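Local coordinates for protein with a SET domain within carboxy region (Cryptosporidium parvum, PDB 4LDG), which probably acts as a histone H4 lysine methyltransferase of the SET8 type, this chain being the C-terminal part that carries the SET domain, at residues L114-Y119 against K160-L165; S156-D161 against F245-D250; N227-T232 against C253-L258. One frame throughout, in Å; residues are numbered along the deposited sequence.

Contact 1 (L114-Y119 against K160-L165); sequences LPIYNY and KDDFVL
I116 to Y119 form a type I beta turn, closed by Y119 N to I116 O at 3.0 Å, whose second residue, Y117, comes to 5.2 Å of D161, CA to CA. The opposing backbone is itself sharply bent, D161 taking a positive phi (76°) just before strand 163-166 begins. Y117 carries the outer part of the contact. Its CG sits in the crowded position between the backbone N and the carbonyl carbon (chi1 57°), so the ring is carried outward while CB presses on the carboxylate of D161, 3.1 Å from OD2. The carbonyl K160 O meets the ring at its edge, near its plane, 3.6 Å from Y117 CD1; CG of K160 packs against Y117 CB. Bent at its last torsion, the K160 chain brings NZ to 3.6 Å of D161 OD2, a salt bridge within the turn, and K124 offers that oxygen a long, weak second charge. Deeper in, I116 reaches past the backbone with its extended CG1 branch, and CD1 rests 3.5 Å from D161 O, a carbonyl that also accepts from Y128 OH. The remaining polar traffic runs through water. One molecule takes the I116 N-H at 3.0 Å and also lies within bonding reach of K160 O and D162 OD1; a second lies within reach of D162 OD1, at 2.5 Å, and L114 O. A third donates to both Y117 O and D161 OD2. Much of this interface is solvent-mediated, with two waters close to D162 OD1. I116 continues onto I127 and Y128 of helix 121-134. The arrangement is plain structural packing: it joins the loop between strand 111-112 and helix 121-134 to the turn that leads into the edge strand 163-166 of the SET-domain sheet.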
loop_
_atom_site.group_PDB
_atom_site.type_symbol
_atom_site.label_atom_id
_atom_site.label_comp_id
_atom_site.label_asym_id
_atom_site.label_seq_id
_atom_site.Cartn_x
_atom_site.Cartn_y
_atom_site.Cartn_z
ATOM N N LEU A 114 -16.944 2.827 1.103
ATOM C CA LEU A 114 -17.806 1.642 1.010
ATOM C C LEU A 114 -16.976 0.363 0.963
ATOM O O LEU A 114 -15.893 0.368 0.428
ATOM C CB LEU A 114 -18.665 1.688 -0.250
ATOM C CG LEU A 114 -19.762 2.747 -0.367
ATOM C CD1 LEU A 114 -20.376 2.722 -1.765
ATOM C CD2 LEU A 114 -20.832 2.525 0.697
ATOM N N PRO A 115 -17.500 -0.751 1.500
ATOM C CA PRO A 115 -16.853 -2.044 1.278
ATOM C C PRO A 115 -16.750 -2.315 -0.201
ATOM O O PRO A 115 -17.607 -1.868 -0.952
ATOM C CB PRO A 115 -17.834 -3.044 1.898
ATOM C CG PRO A 115 -18.636 -2.261 2.873
ATOM C CD PRO A 115 -18.745 -0.884 2.283
ATOM N N ILE A 116 -15.715 -3.037 -0.620
ATOM C CA ILE A 116 -15.591 -3.455 -1.987
ATOM C C ILE A 116 -15.376 -4.959 -2.185
ATOM O O ILE A 116 -15.192 -5.413 -3.313
ATOM C CB ILE A 116 -14.476 -2.657 -2.705
ATOM C CG1 ILE A 116 -13.092 -3.065 -2.223
ATOM C CG2 ILE A 116 -14.698 -1.154 -2.535
ATOM C CD1 ILE A 116 -12.001 -2.377 -3.011
ATOM N N TYR A 117 -15.423 -5.748 -1.118
ATOM C CA TYR A 117 -15.243 -7.190 -1.272
ATOM C C TYR A 117 -16.454 -7.785 -1.992
ATOM O O TYR A 117 -16.381 -8.888 -2.509
ATOM C CB TYR A 117 -15.012 -7.900 0.083
ATOM C CG TYR A 117 -16.095 -7.701 1.124
ATOM C CD1 TYR A 117 -15.980 -6.689 2.080
ATOM C CD2 TYR A 117 -17.225 -8.524 1.167
ATOM C CE1 TYR A 117 -16.958 -6.487 3.050
ATOM C CE2 TYR A 117 -18.211 -8.343 2.141
ATOM C CZ TYR A 117 -18.069 -7.314 3.083
ATOM O OH TYR A 117 -19.033 -7.088 4.057
ATOM N N ASN A 118 -17.557 -7.042 -2.029
ATOM C CA ASN A 118 -18.751 -7.465 -2.751
ATOM C C ASN A 118 -18.778 -7.041 -4.229
ATOM O O ASN A 118 -19.694 -7.393 -4.958
ATOM C CB ASN A 118 -19.997 -6.944 -2.023
ATOM C CG ASN A 118 -19.951 -5.441 -1.774
ATOM O OD1 ASN A 118 -18.945 -4.902 -1.320
ATOM N ND2 ASN A 118 -21.022 -4.765 -2.079
ATOM N N TYR A 119 -17.767 -6.302 -4.671
ATOM C CA TYR A 119 -17.713 -5.808 -6.045
ATOM C C TYR A 119 -17.132 -6.872 -6.941
ATOM O O TYR A 119 -16.280 -7.650 -6.506
ATOM C CB TYR A 119 -16.782 -4.596 -6.166
ATOM C CG TYR A 119 -17.275 -3.293 -5.617
ATOM C CD1 TYR A 119 -18.386 -3.222 -4.791
ATOM C CD2 TYR A 119 -16.619 -2.118 -5.927
ATOM C CE1 TYR A 119 -18.819 -2.007 -4.292
ATOM C CE2 TYR A 119 -17.051 -0.899 -5.439
ATOM C CZ TYR A 119 -18.133 -0.843 -4.603
ATOM O OH TYR A 119 -18.577 0.361 -4.092
ATOM N N LYS A 160 -11.821 -6.112 4.465
ATOM C CA LYS A 160 -11.425 -7.110 3.503
ATOM C C LYS A 160 -11.464 -6.566 2.076
ATOM O O LYS A 160 -12.467 -5.957 1.667
ATOM C CB LYS A 160 -12.388 -8.293 3.597
ATOM C CG LYS A 160 -12.093 -9.462 2.664
ATOM C CD LYS A 160 -13.178 -10.534 2.827
ATOM C CE LYS A 160 -12.747 -11.872 2.246
ATOM N NZ LYS A 160 -12.322 -11.717 0.826
ATOM N N ASP A 161 -10.375 -6.800 1.336
ATOM C CA ASP A 161 -10.213 -6.372 -0.050
ATOM C C ASP A 161 -9.904 -4.889 -0.281
ATOM O O ASP A 161 -9.668 -4.497 -1.436
ATOM C CB ASP A 161 -11.399 -6.811 -0.938
ATOM C CG ASP A 161 -11.369 -8.288 -1.254
ATOM O OD1 ASP A 161 -10.262 -8.854 -1.354
ATOM O OD2 ASP A 161 -12.453 -8.899 -1.399
ATOM N N ASP A 162 -9.889 -4.078 0.779
ATOM C CA ASP A 162 -9.443 -2.698 0.637
ATOM C C ASP A 162 -8.051 -2.690 0.041
ATOM O O ASP A 162 -7.263 -3.649 0.228
ATOM C CB ASP A 162 -9.393 -1.942 1.964
ATOM C CG ASP A 162 -10.760 -1.459 2.439
ATOM O OD1 ASP A 162 -11.804 -1.679 1.746
ATOM O OD2 ASP A 162 -10.787 -0.834 3.533
ATOM N N PHE A 163 -7.795 -1.636 -0.734
ATOM C CA PHE A 163 -6.447 -1.211 -1.116
ATOM C C PHE A 163 -5.732 -0.836 0.167
ATOM O O PHE A 163 -6.232 0.004 0.917
ATOM C CB PHE A 163 -6.502 -0.012 -2.066
ATOM C CG PHE A 163 -5.167 0.371 -2.655
ATOM C CD1 PHE A 163 -4.726 -0.207 -3.833
ATOM C CD2 PHE A 163 -4.361 1.327 -2.037
ATOM C CE1 PHE A 163 -3.486 0.129 -4.375
ATOM C CE2 PHE A 163 -3.118 1.678 -2.562
ATOM C CZ PHE A 163 -2.670 1.062 -3.724
ATOM N N VAL A 164 -4.558 -1.424 0.434
ATOM C CA VAL A 164 -3.817 -1.038 1.651
ATOM C C VAL A 164 -2.741 0.010 1.342
ATOM O O VAL A 164 -2.830 1.173 1.773
ATOM C CB VAL A 164 -3.297 -2.291 2.373
ATOM C CG1 VAL A 164 -2.487 -1.942 3.612
ATOM C CG2 VAL A 164 -4.475 -3.175 2.768
ATOM N N LEU A 165 -1.743 -0.381 0.558
ATOM C CA LEU A 165 -0.608 0.495 0.257
ATOM C C LEU A 165 0.008 0.013 -1.020
ATOM O O LEU A 165 -0.059 -1.196 -1.331
ATOM C CB LEU A 165 0.477 0.364 1.332
ATOM C CG LEU A 165 0.260 0.938 2.726
ATOM C CD1 LEU A 165 1.337 0.392 3.662
ATOM C CD2 LEU A 165 0.268 2.463 2.729
HETATM O O HOH W 1 -13.938 -0.534 2.239
HETATM O O HOH W 2 -13.604 -3.593 1.395
HETATM O O HOH W 3 -13.996 -10.480 -2.786
#

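Contact 2 (S156-D161 against F245-D250); sequences SLIRKD and FVSKRD
The turn entering strand 163-166 of the SET domain meets the outgoing end of the neighbouring strand 240-247 here. S247 is the central grip: its OG, held in the crowded position between backbone N and carbonyl carbon (chi1 58°), donates to R159 O at 2.5 Å from above the carbonyl plane, and lies 2.9 Å from D161 N. That same N-H bonds S247 O at 3.1 Å, again from above the plane, and a water links S247 O to D161 OD1. K160 and D161 are the corner residues of a type II turn, so S247 holds the carbonyl before the bend, R159 O, and, through its own carbonyl, the N-H of the second corner, D161; beyond it the antiparallel pairing of the two strands takes over, D162 with S247 and V164 with F245. D250 seizes the other end of the turn. Its OD1 receives K160 N at 2.9 Å on the lone pair away from its second oxygen, with the N-H pointing almost straight (162°). D250 CA, meanwhile, makes a CH-O contact of 3.2 Å with I158 O. Hydrophobic cover is slight: I158 CG2, anti to its backbone N, touches S247 CB at 3.8 Å, and the K160 methylenes lie along R249 and K248 O.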
loop_
_atom_site.group_PDB
_atom_site.type_symbol
_atom_site.label_atom_id
_atom_site.label_comp_id
_atom_site.label_asym_id
_atom_site.label_seq_id
_atom_site.Cartn_x
_atom_site.Cartn_y
_atom_site.Cartn_z
ATOM N N SER A 156 -6.829 2.470 11.465
ATOM C CA SER A 156 -8.274 2.287 11.662
ATOM C C SER A 156 -8.667 1.021 10.925
ATOM O O SER A 156 -7.814 0.382 10.294
ATOM C CB SER A 156 -9.056 3.472 11.125
ATOM O OG SER A 156 -8.766 3.609 9.753
ATOM N N LEU A 157 -9.934 0.639 11.010
ATOM C CA LEU A 157 -10.425 -0.564 10.327
ATOM C C LEU A 157 -9.985 -0.607 8.866
ATOM O O LEU A 157 -10.141 0.359 8.127
ATOM C CB LEU A 157 -11.951 -0.618 10.372
ATOM C CG LEU A 157 -12.670 -1.836 9.766
ATOM C CD1 LEU A 157 -12.201 -3.177 10.333
ATOM C CD2 LEU A 157 -14.165 -1.676 10.022
ATOM N N ILE A 158 -9.403 -1.728 8.469
ATOM C CA ILE A 158 -9.151 -2.014 7.068
ATOM C C ILE A 158 -10.066 -3.182 6.715
ATOM O O ILE A 158 -9.865 -4.300 7.167
ATOM C CB ILE A 158 -7.669 -2.341 6.789
ATOM C CG1 ILE A 158 -6.797 -1.138 7.152
ATOM C CG2 ILE A 158 -7.490 -2.670 5.320
ATOM C CD1 ILE A 158 -5.296 -1.381 7.206
ATOM N N ARG A 159 -11.080 -2.907 5.912
ATOM C CA ARG A 159 -11.986 -3.951 5.491
ATOM C C ARG A 159 -11.317 -4.885 4.498
ATOM O O ARG A 159 -10.380 -4.492 3.789
ATOM C CB ARG A 159 -13.229 -3.346 4.843
ATOM C CG ARG A 159 -14.039 -2.460 5.766
ATOM C CD ARG A 159 -15.473 -2.430 5.309
ATOM N NE ARG A 159 -16.201 -1.285 5.838
ATOM C CZ ARG A 159 -16.118 -0.038 5.372
ATOM N NH1 ARG A 159 -16.856 0.907 5.933
ATOM N NH2 ARG A 159 -15.310 0.278 4.367
ATOM N N LYS A 160 -11.821 -6.112 4.465
ATOM C CA LYS A 160 -11.425 -7.110 3.503
ATOM C C LYS A 160 -11.464 -6.566 2.076
ATOM O O LYS A 160 -12.467 -5.957 1.667
ATOM C CB LYS A 160 -12.388 -8.293 3.597
ATOM C CG LYS A 160 -12.093 -9.462 2.664
ATOM C CD LYS A 160 -13.178 -10.534 2.827
ATOM C CE LYS A 160 -12.747 -11.872 2.246
ATOM N NZ LYS A 160 -12.322 -11.717 0.826
ATOM N N ASP A 161 -10.375 -6.800 1.336
ATOM C CA ASP A 161 -10.213 -6.372 -0.050
ATOM C C ASP A 161 -9.904 -4.889 -0.281
ATOM O O ASP A 161 -9.668 -4.497 -1.436
ATOM C CB ASP A 161 -11.399 -6.811 -0.938
ATOM C CG ASP A 161 -11.369 -8.288 -1.254
ATOM O OD1 ASP A 161 -10.262 -8.854 -1.354
ATOM O OD2 ASP A 161 -12.453 -8.899 -1.399
ATOM N N PHE A 245 -0.631 -3.880 -1.972
ATOM C CA PHE A 245 -1.193 -4.778 -0.980
ATOM C C PHE A 245 -2.694 -4.578 -0.872
ATOM O O PHE A 245 -3.183 -3.450 -0.952
ATOM C CB PHE A 245 -0.579 -4.467 0.361
ATOM C CG PHE A 245 0.864 -4.845 0.469
ATOM C CD1 PHE A 245 1.244 -6.161 0.429
ATOM C CD2 PHE A 245 1.837 -3.870 0.669
ATOM C CE1 PHE A 245 2.564 -6.508 0.583
ATOM C CE2 PHE A 245 3.152 -4.209 0.813
ATOM C CZ PHE A 245 3.514 -5.532 0.771
ATOM N N VAL A 246 -3.424 -5.675 -0.723
ATOM C CA VAL A 246 -4.827 -5.613 -0.318
ATOM C C VAL A 246 -5.016 -6.522 0.873
ATOM O O VAL A 246 -4.269 -7.468 1.052
ATOM C CB VAL A 246 -5.784 -6.012 -1.446
ATOM C CG1 VAL A 246 -5.600 -5.089 -2.638
ATOM C CG2 VAL A 246 -5.568 -7.435 -1.884
ATOM N N SER A 247 -5.999 -6.218 1.708
ATOM C CA SER A 247 -6.239 -6.989 2.912
ATOM C C SER A 247 -6.911 -8.316 2.589
ATOM O O SER A 247 -7.740 -8.392 1.701
ATOM C CB SER A 247 -7.127 -6.192 3.857
ATOM O OG SER A 247 -8.353 -5.862 3.211
ATOM N N LYS A 248 -6.572 -9.355 3.343
ATOM C CA LYS A 248 -7.184 -10.663 3.167
ATOM C C LYS A 248 -8.457 -10.786 3.968
ATOM O O LYS A 248 -9.235 -11.717 3.777
ATOM C CB LYS A 248 -6.264 -11.752 3.672
ATOM C CG LYS A 248 -4.899 -11.769 3.039
ATOM C CD LYS A 248 -4.136 -12.970 3.579
ATOM C CE LYS A 248 -4.866 -14.252 3.254
ATOM N NZ LYS A 248 -3.873 -15.333 3.279
ATOM N N ARG A 249 -8.648 -9.858 4.893
ATOM C CA ARG A 249 -9.787 -9.884 5.779
ATOM C C ARG A 249 -9.853 -8.541 6.472
ATOM O O ARG A 249 -8.993 -7.689 6.287
ATOM C CB ARG A 249 -9.598 -11.007 6.806
ATOM C CG ARG A 249 -8.275 -10.939 7.532
ATOM C CD ARG A 249 -8.326 -11.672 8.858
ATOM N NE ARG A 249 -7.027 -11.685 9.533
ATOM C CZ ARG A 249 -6.555 -10.737 10.353
ATOM N NH1 ARG A 249 -7.257 -9.648 10.655
ATOM N NH2 ARG A 249 -5.352 -10.897 10.892
ATOM N N ASP A 250 -10.876 -8.345 7.274
ATOM C CA ASP A 250 -10.940 -7.178 8.130
ATOM C C ASP A 250 -9.738 -7.184 9.048
ATOM O O ASP A 250 -9.499 -8.153 9.728
ATOM C CB ASP A 250 -12.245 -7.191 8.937
ATOM C CG ASP A 250 -13.493 -6.884 8.066
ATOM O OD1 ASP A 250 -13.383 -6.766 6.826
ATOM O OD2 ASP A 250 -14.600 -6.752 8.633
HETATM O O HOH W 4 -8.434 -10.309 -0.160
#

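Contact 3 (N227-T232 against C253-L258); sequences NPNIIT and CGEELL
The carboxamide of N229 lies alongside the backbone of E256 to L258 and is gripped at both ends. OD1 accepts L258 N at 2.8 Å in a perfectly straight bond (179°), although the donor stands above the plane of the side-chain carbonyl. ND2 gives a proton to E256 O at 2.9 Å, with the acceptor close to the amide plane, and this pairing fixes which way the amide is turned. CG in the crowded position (chi1 57°) sets the amide between its own backbone N and carbonyl carbon, and N229 N donates separately to L258 O at 2.8 Å. That oxygen is shared: I230 N reaches it at 3.2 Å, nearly along the C=O axis, and I230 CG1 closes in on it to 3.3 Å. L258 CB packs more loosely on N227 O, 3.9 Å away. In the second shell, E255 lies beside N229 ND2, but its carboxylate is engaged elsewhere, by R249 NH2 and I252 N. E256 OE2 takes a hydrogen bond from N222 ND2, tying 253-258 to strand 222-223, while L257 turns onto V152 of strand 151-154. Sequence and topology make this the junction of the NHS...PN and GEEL.FDY signatures, the conserved motifs that in SET domains form the C-terminal pseudoknot near the active site.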
loop_
_atom_site.group_PDB
_atom_site.type_symbol
_atom_site.label_atom_id
_atom_site.label_comp_id
_atom_site.label_asym_id
_atom_site.label_seq_id
_atom_site.Cartn_x
_atom_site.Cartn_y
_atom_site.Cartn_z
ATOM N N ASN A 227 0.601 -16.191 9.756
ATOM C CA ASN A 227 -0.489 -15.255 10.059
ATOM C C ASN A 227 -0.540 -13.994 9.209
ATOM O O ASN A 227 -0.835 -12.909 9.728
ATOM C CB ASN A 227 -0.392 -14.870 11.529
ATOM C CG ASN A 227 -0.551 -16.052 12.429
ATOM O OD1 ASN A 227 -1.586 -16.727 12.385
ATOM N ND2 ASN A 227 0.473 -16.335 13.245
ATOM N N PRO A 228 -0.290 -14.117 7.897
ATOM C CA PRO A 228 -0.334 -12.885 7.106
ATOM C C PRO A 228 -1.740 -12.364 7.033
ATOM O O PRO A 228 -2.705 -13.157 7.105
ATOM C CB PRO A 228 0.143 -13.325 5.732
ATOM C CG PRO A 228 -0.237 -14.758 5.650
ATOM C CD PRO A 228 -0.202 -15.314 7.043
ATOM N N ASN A 229 -1.869 -11.048 6.908
ATOM C CA ASN A 229 -3.204 -10.488 6.728
ATOM C C ASN A 229 -3.374 -9.633 5.491
ATOM O O ASN A 229 -4.448 -9.086 5.300
ATOM C CB ASN A 229 -3.655 -9.751 7.970
ATOM C CG ASN A 229 -2.714 -8.654 8.379
ATOM O OD1 ASN A 229 -1.869 -8.202 7.615
ATOM N ND2 ASN A 229 -2.885 -8.196 9.608
ATOM N N ILE A 230 -2.317 -9.545 4.665
ATOM C CA ILE A 230 -2.386 -8.910 3.367
ATOM C C ILE A 230 -1.716 -9.781 2.317
ATOM O O ILE A 230 -0.958 -10.675 2.651
ATOM C CB ILE A 230 -1.747 -7.539 3.366
ATOM C CG1 ILE A 230 -0.250 -7.628 3.653
ATOM C CG2 ILE A 230 -2.409 -6.649 4.401
ATOM C CD1 ILE A 230 0.402 -6.260 3.684
ATOM N N ILE A 231 -2.068 -9.532 1.061
ATOM C CA ILE A 231 -1.496 -10.184 -0.103
ATOM C C ILE A 231 -1.209 -9.136 -1.181
ATOM O O ILE A 231 -1.705 -8.025 -1.114
ATOM C CB ILE A 231 -2.449 -11.219 -0.717
ATOM C CG1 ILE A 231 -3.793 -10.595 -1.084
ATOM C CG2 ILE A 231 -2.671 -12.369 0.245
ATOM C CD1 ILE A 231 -4.690 -11.548 -1.879
ATOM N N THR A 232 -0.450 -9.508 -2.195
ATOM C CA THR A 232 -0.114 -8.571 -3.262
ATOM C C THR A 232 -0.930 -8.794 -4.530
ATOM O O THR A 232 -1.484 -9.864 -4.772
ATOM C CB THR A 232 1.378 -8.634 -3.605
ATOM O OG1 THR A 232 1.760 -9.997 -3.748
ATOM C CG2 THR A 232 2.199 -7.991 -2.507
ATOM N N CYS A 253 -8.200 -1.930 13.926
ATOM C CA CYS A 253 -7.403 -0.827 14.400
ATOM C C CYS A 253 -6.375 -1.317 15.422
ATOM O O CYS A 253 -6.716 -2.081 16.322
ATOM C CB CYS A 253 -8.352 0.197 15.035
ATOM S SG CYS A 253 -7.544 1.622 15.770
ATOM N N GLY A 254 -5.120 -0.891 15.261
ATOM C CA GLY A 254 -4.027 -1.315 16.130
ATOM C C GLY A 254 -3.294 -2.589 15.697
ATOM O O GLY A 254 -2.170 -2.843 16.101
ATOM N N GLU A 255 -3.926 -3.390 14.865
ATOM C CA GLU A 255 -3.366 -4.671 14.476
ATOM C C GLU A 255 -2.225 -4.495 13.463
ATOM O O GLU A 255 -2.264 -3.644 12.570
ATOM C CB GLU A 255 -4.502 -5.526 13.927
ATOM C CG GLU A 255 -4.145 -6.792 13.185
ATOM C CD GLU A 255 -5.390 -7.648 12.948
ATOM O OE1 GLU A 255 -6.539 -7.119 12.966
ATOM O OE2 GLU A 255 -5.224 -8.864 12.750
ATOM N N GLU A 256 -1.195 -5.310 13.617
ATOM C CA GLU A 256 -0.006 -5.218 12.783
ATOM C C GLU A 256 -0.343 -5.715 11.397
ATOM O O GLU A 256 -1.088 -6.661 11.276
ATOM C CB GLU A 256 1.146 -6.042 13.368
ATOM C CG GLU A 256 2.444 -5.922 12.551
ATOM C CD GLU A 256 3.668 -6.636 13.137
ATOM O OE1 GLU A 256 3.544 -7.313 14.176
ATOM O OE2 GLU A 256 4.768 -6.513 12.549
ATOM N N LEU A 257 0.217 -5.087 10.358
ATOM C CA LEU A 257 0.104 -5.629 9.016
ATOM C C LEU A 257 1.208 -6.655 8.835
ATOM O O LEU A 257 2.374 -6.410 9.164
ATOM C CB LEU A 257 0.247 -4.550 7.961
ATOM C CG LEU A 257 -0.673 -3.336 8.064
ATOM C CD1 LEU A 257 -0.553 -2.481 6.814
ATOM C CD2 LEU A 257 -2.103 -3.765 8.282
ATOM N N LEU A 258 0.830 -7.805 8.302
ATOM C CA LEU A 258 1.767 -8.897 8.059
ATOM C C LEU A 258 1.563 -9.491 6.669
ATOM O O LEU A 258 0.452 -9.612 6.198
ATOM C CB LEU A 258 1.631 -9.978 9.138
ATOM C CG LEU A 258 2.015 -9.544 10.564
ATOM C CD1 LEU A 258 1.597 -10.557 11.633
ATOM C CD2 LEU A 258 3.516 -9.283 10.631
#

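All three contacts gather about the antiparallel sheet ordered 163-166, 240-247, 230-237, one strand each. Contacts 1 and 2 are about 6 Å apart between centres and share K160 and D161, so a single turn is packed by the 114-119 loop and pinned by the end of strand 240-247. Again between centres, contact 3 lies about 8 Å from contact 2, joined to it by the R249-E255 salt bridge, and about 14 Å from contact 1, which it meets where V164 packs on L257. Along the chain contact 1 closes before contact 3 opens, whereas contacts 2 and 3 interleave. The sheet thereby connects the loop ahead of helix 121-134 to the signature motifs of the SET fold.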